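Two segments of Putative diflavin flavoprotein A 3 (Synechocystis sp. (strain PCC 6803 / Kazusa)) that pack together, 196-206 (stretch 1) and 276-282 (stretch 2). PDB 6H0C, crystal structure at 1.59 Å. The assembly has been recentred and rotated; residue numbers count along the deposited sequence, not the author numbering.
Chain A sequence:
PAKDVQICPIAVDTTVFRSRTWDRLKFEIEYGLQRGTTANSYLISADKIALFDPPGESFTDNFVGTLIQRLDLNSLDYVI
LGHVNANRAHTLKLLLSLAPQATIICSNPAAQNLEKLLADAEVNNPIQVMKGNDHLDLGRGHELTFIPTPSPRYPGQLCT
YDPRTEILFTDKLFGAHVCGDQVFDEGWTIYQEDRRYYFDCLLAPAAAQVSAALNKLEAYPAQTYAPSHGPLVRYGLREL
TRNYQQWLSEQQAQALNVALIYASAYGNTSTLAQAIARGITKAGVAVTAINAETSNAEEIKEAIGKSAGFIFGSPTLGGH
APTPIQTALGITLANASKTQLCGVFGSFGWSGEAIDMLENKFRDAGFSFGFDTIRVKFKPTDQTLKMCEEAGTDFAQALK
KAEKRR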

ATOM      1  N   ARG A 196      14.936   0.345   3.983  1.00 24.98           N
ATOM      2  CA  ARG A 196      14.470   0.703   5.321  1.00 25.61           C
ATOM      3  C   ARG A 196      13.420   1.818   5.259  1.00 24.90           C
ATOM      4  O   ARG A 196      12.411   1.768   5.958  1.00 26.12           O
ATOM      5  CB  ARG A 196      15.648   1.129   6.210  1.00 32.20           C
ATOM      6  CG  ARG A 196      15.260   1.600   7.614  1.00 36.00           C
ATOM      7  CD  ARG A 196      14.823   0.439   8.475  1.00 50.65           C
ATOM      8  NE  ARG A 196      13.856   0.834   9.496  1.00 66.29           N
ATOM      9  CZ  ARG A 196      14.120   0.905  10.796  1.00 69.62           C
ATOM     10  NH1 ARG A 196      15.331   0.603  11.245  1.00 72.46           N
ATOM     11  NH2 ARG A 196      13.170   1.273  11.646  1.00 69.11           N
ATOM     12  N   TYR A 197      13.664   2.826   4.429  1.00 22.02           N
ATOM     13  CA  TYR A 197      12.743   3.945   4.305  1.00 21.67           C
ATOM     14  C   TYR A 197      11.407   3.451   3.753  1.00 23.59           C
ATOM     15  O   TYR A 197      10.331   3.875   4.187  1.00 25.95           O
ATOM     16  CB  TYR A 197      13.338   5.028   3.402  1.00 25.17           C
ATOM     17  CG  TYR A 197      12.510   6.286   3.343  1.00 29.41           C
ATOM     18  CD1 TYR A 197      12.427   7.135   4.442  1.00 34.75           C
ATOM     19  CD2 TYR A 197      11.792   6.623   2.197  1.00 27.50           C
ATOM     20  CE1 TYR A 197      11.658   8.291   4.397  1.00 35.10           C
ATOM     21  CE2 TYR A 197      11.027   7.771   2.145  1.00 28.55           C
ATOM     22  CZ  TYR A 197      10.963   8.604   3.245  1.00 30.62           C
ATOM     23  OH  TYR A 197      10.202   9.752   3.199  1.00 32.30           O
ATOM     24  N   TYR A 198      11.496   2.534   2.796  1.00 24.32           N
ATOM     25  CA  TYR A 198      10.325   1.904   2.211  1.00 23.39           C
ATOM     26  C   TYR A 198       9.535   1.180   3.300  1.00 25.82           C
ATOM     27  O   TYR A 198       8.323   1.382   3.440  1.00 27.72           O
ATOM     28  CB  TYR A 198      10.746   0.940   1.097  1.00 20.77           C
ATOM     29  CG  TYR A 198       9.604   0.313   0.319  1.00 24.40           C
ATOM     30  CD1 TYR A 198       8.958  -0.834   0.787  1.00 22.07           C
ATOM     31  CD2 TYR A 198       9.181   0.854  -0.894  1.00 26.61           C
ATOM     32  CE1 TYR A 198       7.923  -1.418   0.073  1.00 22.01           C
ATOM     33  CE2 TYR A 198       8.145   0.274  -1.623  1.00 23.96           C
ATOM     34  CZ  TYR A 198       7.524  -0.865  -1.140  1.00 25.69           C
ATOM     35  OH  TYR A 198       6.496  -1.439  -1.862  1.00 21.95           O
ATOM     36  N   PHE A 199      10.213   0.347   4.082  1.00 22.39           N
ATOM     37  CA  PHE A 199       9.542  -0.334   5.189  1.00 24.70           C
ATOM     38  C   PHE A 199       8.871   0.652   6.145  1.00 23.73           C
ATOM     39  O   PHE A 199       7.701   0.499   6.491  1.00 23.07           O
ATOM     40  CB  PHE A 199      10.521  -1.206   5.971  1.00 25.26           C
ATOM     41  CG  PHE A 199       9.896  -1.887   7.159  1.00 25.68           C
ATOM     42  CD1 PHE A 199       9.802  -1.236   8.380  1.00 28.09           C
ATOM     43  CD2 PHE A 199       9.380  -3.169   7.046  1.00 24.79           C
ATOM     44  CE1 PHE A 199       9.219  -1.856   9.475  1.00 29.03           C
ATOM     45  CE2 PHE A 199       8.799  -3.799   8.140  1.00 28.45           C
ATOM     46  CZ  PHE A 199       8.718  -3.142   9.356  1.00 28.65           C
ATOM     47  N   ASP A 200       9.627   1.655   6.575  1.00 24.51           N
ATOM     48  CA  ASP A 200       9.147   2.637   7.535  1.00 25.33           C
ATOM     49  C   ASP A 200       7.911   3.387   7.060  1.00 31.26           C
ATOM     50  O   ASP A 200       6.980   3.610   7.832  1.00 32.51           O
ATOM     51  CB  ASP A 200      10.248   3.642   7.856  1.00 28.12           C
ATOM     52  CG  ASP A 200      11.372   3.032   8.681  1.00 37.94           C
ATOM     53  OD1 ASP A 200      11.190   1.910   9.214  1.00 33.50           O
ATOM     54  OD2 ASP A 200      12.430   3.690   8.798  1.00 38.17           O
ATOM     55  N   CYS A 201       7.899   3.785   5.795  1.00 26.34           N
ATOM     56  CA  CYS A 201       6.774   4.556   5.279  1.00 26.71           C
ATOM     57  C   CYS A 201       5.542   3.705   5.001  1.00 25.12           C
ATOM     58  O   CYS A 201       4.419   4.119   5.300  1.00 27.40           O
ATOM     59  CB  CYS A 201       7.181   5.295   4.003  1.00 30.63           C
ATOM     60  SG  CYS A 201       8.373   6.619   4.281  1.00 28.26           S
ATOM     61  N   LEU A 202       5.754   2.522   4.427  1.00 24.13           N
ATOM     62  CA  LEU A 202       4.657   1.698   3.916  1.00 27.26           C
ATOM     63  C   LEU A 202       4.180   0.597   4.858  1.00 27.39           C
ATOM     64  O   LEU A 202       3.008   0.224   4.831  1.00 24.33           O
ATOM     65  CB  LEU A 202       5.058   1.049   2.582  1.00 24.39           C
ATOM     66  CG  LEU A 202       4.770   1.845   1.304  1.00 30.48           C
ATOM     67  CD1 LEU A 202       5.725   3.004   1.130  1.00 30.26           C
ATOM     68  CD2 LEU A 202       4.806   0.931   0.090  1.00 32.22           C
ATOM     69  N   LEU A 203       5.081   0.053   5.670  1.00 25.51           N
ATOM     70  CA  LEU A 203       4.778  -1.207   6.352  1.00 25.90           C
ATOM     71  C   LEU A 203       4.724  -1.101   7.881  1.00 25.48           C
ATOM     72  O   LEU A 203       3.989  -1.851   8.530  1.00 24.87           O
ATOM     73  CB  LEU A 203       5.801  -2.278   5.932  1.00 25.77           C
ATOM     74  CG  LEU A 203       5.884  -2.507   4.416  1.00 25.89           C
ATOM     75  CD1 LEU A 203       6.927  -3.559   4.064  1.00 21.56           C
ATOM     76  CD2 LEU A 203       4.502  -2.868   3.843  1.00 22.16           C
ATOM     77  N   ALA A 204       5.495  -0.176   8.449  1.00 23.64           N
ATOM     78  CA  ALA A 204       5.530   0.005   9.897  1.00 21.79           C
ATOM     79  C   ALA A 204       4.143   0.258  10.503  1.00 23.95           C
ATOM     80  O   ALA A 204       3.842  -0.251  11.583  1.00 28.46           O
ATOM     81  CB  ALA A 204       6.479   1.138  10.259  1.00 23.66           C
ATOM     82  N   PRO A 205       3.285   1.041   9.818  1.00 27.51           N
ATOM     83  CA  PRO A 205       1.940   1.279  10.374  1.00 23.01           C
ATOM     84  C   PRO A 205       1.044   0.059  10.264  1.00 26.62           C
ATOM     85  O   PRO A 205      -0.079   0.082  10.758  1.00 25.50           O
ATOM     86  CB  PRO A 205       1.392   2.419   9.510  1.00 23.63           C
ATOM     87  CG  PRO A 205       2.610   3.052   8.879  1.00 24.52           C
ATOM     88  CD  PRO A 205       3.548   1.894   8.646  1.00 26.19           C
ATOM     89  N   ALA A 206       1.540  -0.992   9.615  1.00 27.28           N
ATOM     90  CA  ALA A 206       0.792  -2.236   9.456  1.00 28.37           C
ATOM     91  C   ALA A 206       1.593  -3.431   9.985  1.00 30.63           C
ATOM     92  O   ALA A 206       1.528  -4.529   9.425  1.00 29.26           O
ATOM     93  CB  ALA A 206       0.430  -2.450   7.988  1.00 24.98           C
ATOM     94  N   ILE A 276       1.626  11.734   8.377  1.00 23.00           N
ATOM     95  CA  ILE A 276       1.484  11.812   9.830  1.00 27.62           C
ATOM     96  C   ILE A 276       2.027  10.552  10.519  1.00 27.68           C
ATOM     97  O   ILE A 276       2.745  10.643  11.517  1.00 26.06           O
ATOM     98  CB  ILE A 276       0.015  12.039  10.235  1.00 27.24           C
ATOM     99  CG1 ILE A 276      -0.446  13.418   9.742  1.00 27.25           C
ATOM    100  CG2 ILE A 276      -0.163  11.903  11.744  1.00 22.05           C
ATOM    101  CD1 ILE A 276      -1.928  13.651   9.882  1.00 25.48           C
ATOM    102  N   ALA A 277       1.703   9.382   9.979  1.00 23.77           N
ATOM    103  CA  ALA A 277       2.184   8.136  10.560  1.00 24.46           C
ATOM    104  C   ALA A 277       3.714   8.093  10.616  1.00 25.00           C
ATOM    105  O   ALA A 277       4.297   7.656  11.603  1.00 26.11           O
ATOM    106  CB  ALA A 277       1.652   6.942   9.774  1.00 21.86           C
ATOM    107  N   ARG A 278       4.357   8.541   9.548  1.00 25.77           N
ATOM    108  CA  ARG A 278       5.808   8.499   9.479  1.00 25.88           C
ATOM    109  C   ARG A 278       6.419   9.431  10.535  1.00 31.59           C
ATOM    110  O   ARG A 278       7.443   9.108  11.150  1.00 30.20           O
ATOM    111  CB  ARG A 278       6.270   8.855   8.063  1.00 26.62           C
ATOM    112  CG  ARG A 278       7.732   9.253   7.926  1.00 31.80           C
ATOM    113  CD  ARG A 278       8.706   8.158   8.325  1.00 33.29           C
ATOM    114  NE  ARG A 278      10.063   8.594   7.998  1.00 43.24           N
ATOM    115  CZ  ARG A 278      11.175   7.982   8.390  1.00 44.95           C
ATOM    116  NH1 ARG A 278      11.106   6.894   9.146  1.00 40.00           N
ATOM    117  NH2 ARG A 278      12.356   8.470   8.027  1.00 45.11           N
ATOM    118  N   GLY A 279       5.776  10.570  10.767  1.00 26.62           N
ATOM    119  CA  GLY A 279       6.212  11.472  11.820  1.00 27.50           C
ATOM    120  C   GLY A 279       6.139  10.805  13.186  1.00 31.27           C
ATOM    121  O   GLY A 279       7.009  11.013  14.037  1.00 32.12           O
ATOM    122  N   ILE A 280       5.103   9.995  13.401  1.00 28.24           N
ATOM    123  CA  ILE A 280       4.938   9.289  14.669  1.00 26.45           C
ATOM    124  C   ILE A 280       5.962   8.167  14.824  1.00 29.04           C
ATOM    125  O   ILE A 280       6.645   8.089  15.852  1.00 30.35           O
ATOM    126  CB  ILE A 280       3.518   8.698  14.812  1.00 24.98           C
ATOM    127  CG1 ILE A 280       2.480   9.816  14.909  1.00 25.53           C
ATOM    128  CG2 ILE A 280       3.409   7.812  16.048  1.00 21.05           C
ATOM    129  CD1 ILE A 280       1.038   9.312  14.901  1.00 24.56           C
ATOM    130  N   THR A 281       6.070   7.304  13.814  1.00 24.99           N
ATOM    131  CA  THR A 281       6.940   6.135  13.922  1.00 29.67           C
ATOM    132  C   THR A 281       8.422   6.522  13.959  1.00 36.37           C
ATOM    133  O   THR A 281       9.228   5.862  14.627  1.00 33.56           O
ATOM    134  CB  THR A 281       6.722   5.131  12.764  1.00 27.18           C
ATOM    135  OG1 THR A 281       6.988   5.770  11.509  1.00 26.83           O
ATOM    136  CG2 THR A 281       5.298   4.586  12.777  1.00 22.59           C
ATOM    137  N   LYS A 282       8.800   7.586  13.260  1.00 30.54           N
ATOM    138  CA  LYS A 282      10.204   7.963  13.287  1.00 34.79           C
ATOM    139  C   LYS A 282      10.556   8.502  14.673  1.00 34.93           C
ATOM    140  O   LYS A 282      11.722   8.556  15.049  1.00 36.42           O
ATOM    141  CB  LYS A 282      10.540   8.980  12.193  1.00 33.94           C
ATOM    142  CG  LYS A 282      10.191  10.421  12.503  1.00 44.47           C
ATOM    143  CD  LYS A 282      10.678  11.312  11.371  1.00 54.47           C
ATOM    144  CE  LYS A 282      10.388  12.777  11.628  1.00 61.18           C
ATOM    145  NZ  LYS A 282      10.696  13.601  10.424  1.00 62.24           N
TER
HETATM  146  O   HOH W   1      10.855  11.304   6.264  1.00 48.04           O
HETATM  147  O   HOH W   2       5.445   5.113   9.340  1.00 25.81           O

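Small contacts between helices distant in sequence often combine a little apolar packing with one long, charged side chain, and these two segments of a diflavin flavoprotein are a compact example. Helix 196-202 and helix 276-281 cross steeply, at 112° between their N-to-C directions, with axes 9.5 Å apart at closest approach. The backbones come nearest at C201 and R278, whose CA atoms lie 5.8 Å apart, and the pairing buries 287 Å² in all.

Along stretch 2, I276 is out of reach, and the first contact is made by A277. Its methyl points toward stretch 1 and meets the ring of P205, P205 CG lying 4.1 Å from A277 CB, an apolar contact between two buried residues.

R278 supplies the largest share of the interface. Its CA-to-CB bond points sideways, but a bend at chi2 (p) in an otherwise trans chain carries the guanidinium to stretch 1. On the way R278 CD passes 4.3 Å from C201 SG. At the tip, R278 NH1 lies 3.5 Å from D200 OD2, a salt bridge at long range without a direct hydrogen bond. The same carboxylate binds R196 within its own helix, D200 OD1 accepting from R196 NE at 2.9 Å, so one acid serves both arginines. Y197 presents its ring edge to R278, CE1 standing 3.7 Å from NH2, while a water weakly links Y197 OH and R278 NE.

G279 and I280 take no part, and one helical turn after A277 the contact resumes at T281. T281 CG2 approaches A204 CB at 4.4 Å. Its OG1 is 4.3 Å from D200 O, too far for direct bonding, and a water fills the gap, donating to D200 O at 2.6 Å and lying 2.7 Å from T281 OG1. K282 makes no contact; its CA-to-CB bond points sideways and its side chain stays at least 6.6 Å from stretch 1.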